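PDB 3GGN: coenzyme Q-binding protein COQ10 START domain-containing protein from Deinococcus radiodurans R1, which is of unknown function but, as a domain of the polyketide cyclase and lipid transport family, probably binds a lipid-like or other hydrophobic ligand. Local coordinates for residues B[6-11]-B[135-140]; B[92-97]-B[103-108]. All blocks are in the same frame, centred on the assembly; numbering follows the deposited sequence.

Contact 1 of 2, residues B[6-11]-B[135-140]; sequences VRDAVT and DDLMRF
With CG of L137 opposite its own carbonyl carbon (chi1 -77°) and the rest of the chain extended, the leucine reaches from the helix toward strand 6-11 and sets its two methyls against D8 and V10. CD1 lies 3.6 Å from CB of D8, and the two side chains run past each other in opposite directions, so the leucine rests on the aliphatic root of the aspartate. The carboxylate carbon is also near, CG of D8 being 4.0 Å from CD1 of L137. The other branch, CD2, meets CG1 of V10 at 4.3 Å; that same CG1 is 4.2 Å from the carbonyl O of L137. V10 places this methyl between its backbone N and carbonyl carbon (chi1 73°), which turns it to the helix.

The carboxylate of D8 is occupied at both oxygens. OD1 accepts the backbone N-H of A9 at 2.8 Å from its N, on the anti side and slightly out of the carboxylate plane, while OD2 forms a salt bridge with NE of R134, one turn before L137 on the same helix. Replacing D8 by an alanine is likely to leave R134 without this carboxylate and the N-H of A9 without its side-chain acceptor.

Here the C-terminal helix 130-146 packs on edge strand 4-12 of the antiparallel sheet, as in the helix-grip fold of Bet v 1-like domains. The axes of segments 6-11 and 135-140 run nearly parallel, 16° apart and 8.7 Å at closest approach. L137 also touches V106 and W23, which carries the packing inward. Between the two segments the contact is apolar and modest in area: L137 meets side-chain carbons, chiefly CB of D8 and CG1 of V10, while the D8 carboxylate beyond that CB is satisfied by R134 and the A9 N-H.

Contact 2 of 2, residues B[92-97]-B[103-108]; sequences LFRPAP and EVVVRL
Over one face of the R94 guanidinium lies CG2 of V105, 3.5 Å above the plane and offset toward the rim, while OE1 of E103 comes in at the edge near that plane, making a salt bridge with NH2 there; NE bonds the same oxygen weakly. The carboxylate is turned 49° from the guanidinium. This is one side of an antiparallel beta hairpin, in which strands 86-95 and 102-111 pair within the sheet of the Bet v 1-like fold. R94 bends at chi3 (-57°), bringing its head back over the partner strand alongside E103. On the same side, CB of L92 packs on CB of V105.

The opposite side carries F93 and V104, lying side by side and pointing the same way; CD1 of the ring is 3.8 Å from CG2 of V104. W23 meets the F93 ring edge-to-face and L19 touches both residues, so helix 16-24 covers this side.

L92 with V105 and R94 with E103 are hydrogen-bonded pairs, with F93 and V104 the non-hydrogen-bonded pair between them. Both backbone bonds form in each hydrogen-bonded pair. At the non-hydrogen-bonded position, CA of V104 donates a CA-H...O contact to the carbonyl O of L92, 3.3 Å away.

How the contacts relate
From the N terminus, the chain enters through strand 4-12, the first half of contact 1, and travels through helix 16-24 and the sheet strands before reaching 92-97. A short turn then closes contact 2 as a local hairpin, and strand 102-111 leads on past the unmodelled residues 114-128 to helix 130-146, where contact 1 closes the long loop that encloses contact 2. The two meet at the sheet: strand 4-12 is the neighbour of 102-111, with probable backbone hydrogen bonds from N of L108 to O of V6 and from N of V104 to O of V10. Strand 102-111 lies between 86-95 and 4-12 in the sheet, and helix 130-146 packs on 4-12 and 102-111.

Contact 1 of 2, residues B[6-11]-B[135-140]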
# COMPACT_ATOMS: atom_id res chain seq x y z
N VAL B 6 -18.27 -9.39 -5.45
CA VAL B 6 -16.84 -9.69 -5.50
C VAL B 6 -16.40 -10.49 -4.28
O VAL B 6 -16.73 -10.13 -3.15
CB VAL B 6 -16.00 -8.40 -5.55
CG1 VAL B 6 -14.53 -8.75 -5.69
CG2 VAL B 6 -16.47 -7.52 -6.69
N ARG B 7 -15.66 -11.57 -4.52
CA ARG B 7 -15.16 -12.41 -3.44
C ARG B 7 -13.77 -12.94 -3.74
O ARG B 7 -13.49 -13.42 -4.84
CB ARG B 7 -16.12 -13.58 -3.20
N ASP B 8 -12.89 -12.86 -2.75
CA ASP B 8 -11.53 -13.34 -2.89
C ASP B 8 -11.06 -13.76 -1.51
O ASP B 8 -11.67 -13.40 -0.50
CB ASP B 8 -10.60 -12.23 -3.42
CG ASP B 8 -9.43 -12.78 -4.24
OD1 ASP B 8 -8.99 -13.92 -3.99
OD2 ASP B 8 -8.95 -12.05 -5.13
N ALA B 9 -9.97 -14.51 -1.48
CA ALA B 9 -9.41 -14.98 -0.23
C ALA B 9 -7.91 -15.10 -0.40
O ALA B 9 -7.42 -15.35 -1.50
CB ALA B 9 -10.00 -16.33 0.15
N VAL B 10 -7.19 -14.92 0.69
CA VAL B 10 -5.74 -15.03 0.66
C VAL B 10 -5.37 -15.62 2.01
O VAL B 10 -5.98 -15.30 3.03
CB VAL B 10 -5.07 -13.65 0.47
CG1 VAL B 10 -5.18 -12.83 1.73
CG2 VAL B 10 -3.62 -13.83 0.06
N THR B 11 -4.38 -16.51 1.99
CA THR B 11 -3.92 -17.14 3.21
C THR B 11 -2.67 -16.40 3.64
O THR B 11 -1.77 -16.17 2.84
CB THR B 11 -3.58 -18.62 2.96
OG1 THR B 11 -4.69 -19.26 2.32
CG2 THR B 11 -3.27 -19.32 4.29
N ASP B 135 -5.31 -7.64 -6.05
CA ASP B 135 -4.08 -6.89 -5.83
C ASP B 135 -4.00 -6.36 -4.40
O ASP B 135 -2.96 -6.48 -3.75
CB ASP B 135 -3.97 -5.71 -6.81
CG ASP B 135 -3.86 -6.17 -8.27
OD1 ASP B 135 -3.39 -7.30 -8.51
OD2 ASP B 135 -4.23 -5.38 -9.17
N ASP B 136 -5.09 -5.77 -3.91
CA ASP B 136 -5.12 -5.23 -2.55
C ASP B 136 -4.81 -6.31 -1.51
O ASP B 136 -4.05 -6.09 -0.55
CB ASP B 136 -6.49 -4.62 -2.24
CG ASP B 136 -6.78 -3.35 -3.04
OD1 ASP B 136 -5.84 -2.73 -3.58
OD2 ASP B 136 -7.96 -2.96 -3.10
N LEU B 137 -5.41 -7.49 -1.70
CA LEU B 137 -5.20 -8.60 -0.79
C LEU B 137 -3.78 -9.13 -0.83
O LEU B 137 -3.20 -9.46 0.20
CB LEU B 137 -6.20 -9.72 -1.09
CG LEU B 137 -7.61 -9.43 -0.56
CD1 LEU B 137 -8.59 -10.49 -1.04
CD2 LEU B 137 -7.59 -9.37 0.97
N MET B 138 -3.20 -9.21 -2.03
CA MET B 138 -1.83 -9.70 -2.16
C MET B 138 -0.85 -8.73 -1.49
O MET B 138 0.10 -9.15 -0.83
CB MET B 138 -1.48 -9.90 -3.64
CG MET B 138 -2.20 -11.08 -4.28
SD MET B 138 -1.86 -11.26 -6.04
CE MET B 138 -0.56 -12.50 -6.01
N ARG B 139 -1.08 -7.43 -1.65
CA ARG B 139 -0.20 -6.46 -1.02
C ARG B 139 -0.33 -6.58 0.50
O ARG B 139 0.67 -6.52 1.22
CB ARG B 139 -0.52 -5.04 -1.50
CG ARG B 139 -0.09 -4.82 -2.95
CD ARG B 139 -0.11 -3.36 -3.39
NE ARG B 139 -1.46 -2.84 -3.58
CZ ARG B 139 -2.16 -2.24 -2.62
NH1 ARG B 139 -1.62 -2.06 -1.42
NH2 ARG B 139 -3.40 -1.82 -2.87
N PHE B 140 -1.56 -6.75 0.98
CA PHE B 140 -1.82 -6.91 2.40
C PHE B 140 -1.07 -8.13 2.94
O PHE B 140 -0.53 -8.11 4.04
CB PHE B 140 -3.33 -7.07 2.63
CG PHE B 140 -3.71 -7.35 4.06
CD1 PHE B 140 -3.35 -6.47 5.08
CD2 PHE B 140 -4.45 -8.49 4.39
CE1 PHE B 140 -3.74 -6.72 6.41
CE2 PHE B 140 -4.84 -8.74 5.70
CZ PHE B 140 -4.48 -7.85 6.72

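Contact 2 of 2, residues B[92-97]-B[103-108]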
# COMPACT_ATOMS: atom_id res chain seq x y z
N LEU B 92 -13.91 -12.49 6.67
CA LEU B 92 -13.78 -13.57 7.64
C LEU B 92 -12.30 -13.85 7.87
O LEU B 92 -11.47 -13.62 6.98
CB LEU B 92 -14.46 -14.84 7.13
CG LEU B 92 -15.96 -14.80 6.83
CD1 LEU B 92 -16.39 -16.14 6.25
CD2 LEU B 92 -16.73 -14.49 8.10
N PHE B 93 -11.97 -14.35 9.05
CA PHE B 93 -10.60 -14.70 9.41
C PHE B 93 -10.70 -16.14 9.86
O PHE B 93 -11.05 -16.41 11.01
CB PHE B 93 -10.10 -13.78 10.52
CG PHE B 93 -10.07 -12.33 10.13
CD1 PHE B 93 -9.05 -11.83 9.32
CD2 PHE B 93 -11.10 -11.47 10.52
CE1 PHE B 93 -9.05 -10.51 8.90
CE2 PHE B 93 -11.11 -10.13 10.10
CZ PHE B 93 -10.08 -9.65 9.29
N ARG B 94 -10.40 -17.05 8.95
CA ARG B 94 -10.51 -18.48 9.22
C ARG B 94 -9.18 -19.20 9.30
O ARG B 94 -8.19 -18.76 8.70
CB ARG B 94 -11.34 -19.15 8.12
CG ARG B 94 -12.49 -18.31 7.60
CD ARG B 94 -13.29 -19.04 6.54
NE ARG B 94 -12.50 -19.49 5.40
CZ ARG B 94 -13.03 -20.05 4.31
NH1 ARG B 94 -14.34 -20.23 4.23
NH2 ARG B 94 -12.27 -20.44 3.31
N PRO B 95 -9.14 -20.32 10.01
CA PRO B 95 -7.90 -21.10 10.15
C PRO B 95 -7.59 -21.71 8.79
O PRO B 95 -8.46 -22.32 8.17
CB PRO B 95 -8.26 -22.16 11.18
CG PRO B 95 -9.38 -21.52 11.97
CD PRO B 95 -10.19 -20.86 10.89
N ALA B 96 -6.35 -21.55 8.33
CA ALA B 96 -5.94 -22.11 7.04
C ALA B 96 -5.78 -23.62 7.15
O ALA B 96 -5.10 -24.11 8.05
CB ALA B 96 -4.64 -21.48 6.60
N PRO B 97 -6.40 -24.38 6.23
CA PRO B 97 -6.31 -25.85 6.22
C PRO B 97 -4.89 -26.36 6.37
O PRO B 97 -4.57 -27.07 7.32
CB PRO B 97 -6.91 -26.22 4.88
CG PRO B 97 -7.98 -25.18 4.71
CD PRO B 97 -7.26 -23.91 5.13
N GLU B 103 -6.75 -17.62 6.78
CA GLU B 103 -7.25 -17.34 5.44
C GLU B 103 -8.26 -16.21 5.58
O GLU B 103 -9.30 -16.36 6.23
CB GLU B 103 -7.91 -18.57 4.82
CG GLU B 103 -8.55 -18.27 3.47
CD GLU B 103 -9.15 -19.51 2.81
OE1 GLU B 103 -9.85 -20.27 3.51
OE2 GLU B 103 -8.92 -19.71 1.60
N VAL B 104 -7.93 -15.07 4.99
CA VAL B 104 -8.80 -13.90 5.02
C VAL B 104 -9.71 -13.99 3.81
O VAL B 104 -9.24 -14.04 2.68
CB VAL B 104 -7.98 -12.59 4.93
CG1 VAL B 104 -8.91 -11.39 4.85
CG2 VAL B 104 -7.07 -12.47 6.15
N VAL B 105 -11.02 -14.01 4.05
CA VAL B 105 -11.99 -14.09 2.96
C VAL B 105 -12.77 -12.78 2.89
O VAL B 105 -13.34 -12.34 3.89
CB VAL B 105 -12.96 -15.29 3.17
CG1 VAL B 105 -13.91 -15.42 2.00
CG2 VAL B 105 -12.16 -16.57 3.35
N VAL B 106 -12.77 -12.15 1.72
CA VAL B 106 -13.46 -10.88 1.55
C VAL B 106 -14.56 -10.99 0.50
O VAL B 106 -14.33 -11.50 -0.59
CB VAL B 106 -12.47 -9.75 1.12
CG1 VAL B 106 -13.22 -8.43 0.94
CG2 VAL B 106 -11.38 -9.60 2.15
N ARG B 107 -15.75 -10.51 0.86
CA ARG B 107 -16.89 -10.52 -0.05
C ARG B 107 -17.54 -9.13 -0.04
O ARG B 107 -18.01 -8.67 1.01
CB ARG B 107 -17.92 -11.57 0.37
CG ARG B 107 -19.10 -11.67 -0.61
CD ARG B 107 -20.08 -12.76 -0.23
NE ARG B 107 -21.13 -12.90 -1.24
CZ ARG B 107 -22.12 -13.78 -1.18
NH1 ARG B 107 -22.21 -14.61 -0.15
NH2 ARG B 107 -23.03 -13.83 -2.14
N LEU B 108 -17.56 -8.48 -1.20
CA LEU B 108 -18.14 -7.15 -1.34
C LEU B 108 -19.21 -7.12 -2.41
O LEU B 108 -19.08 -7.77 -3.46
CB LEU B 108 -17.05 -6.14 -1.72
CG LEU B 108 -15.75 -6.20 -0.92
CD1 LEU B 108 -14.72 -5.29 -1.59
CD2 LEU B 108 -16.01 -5.77 0.53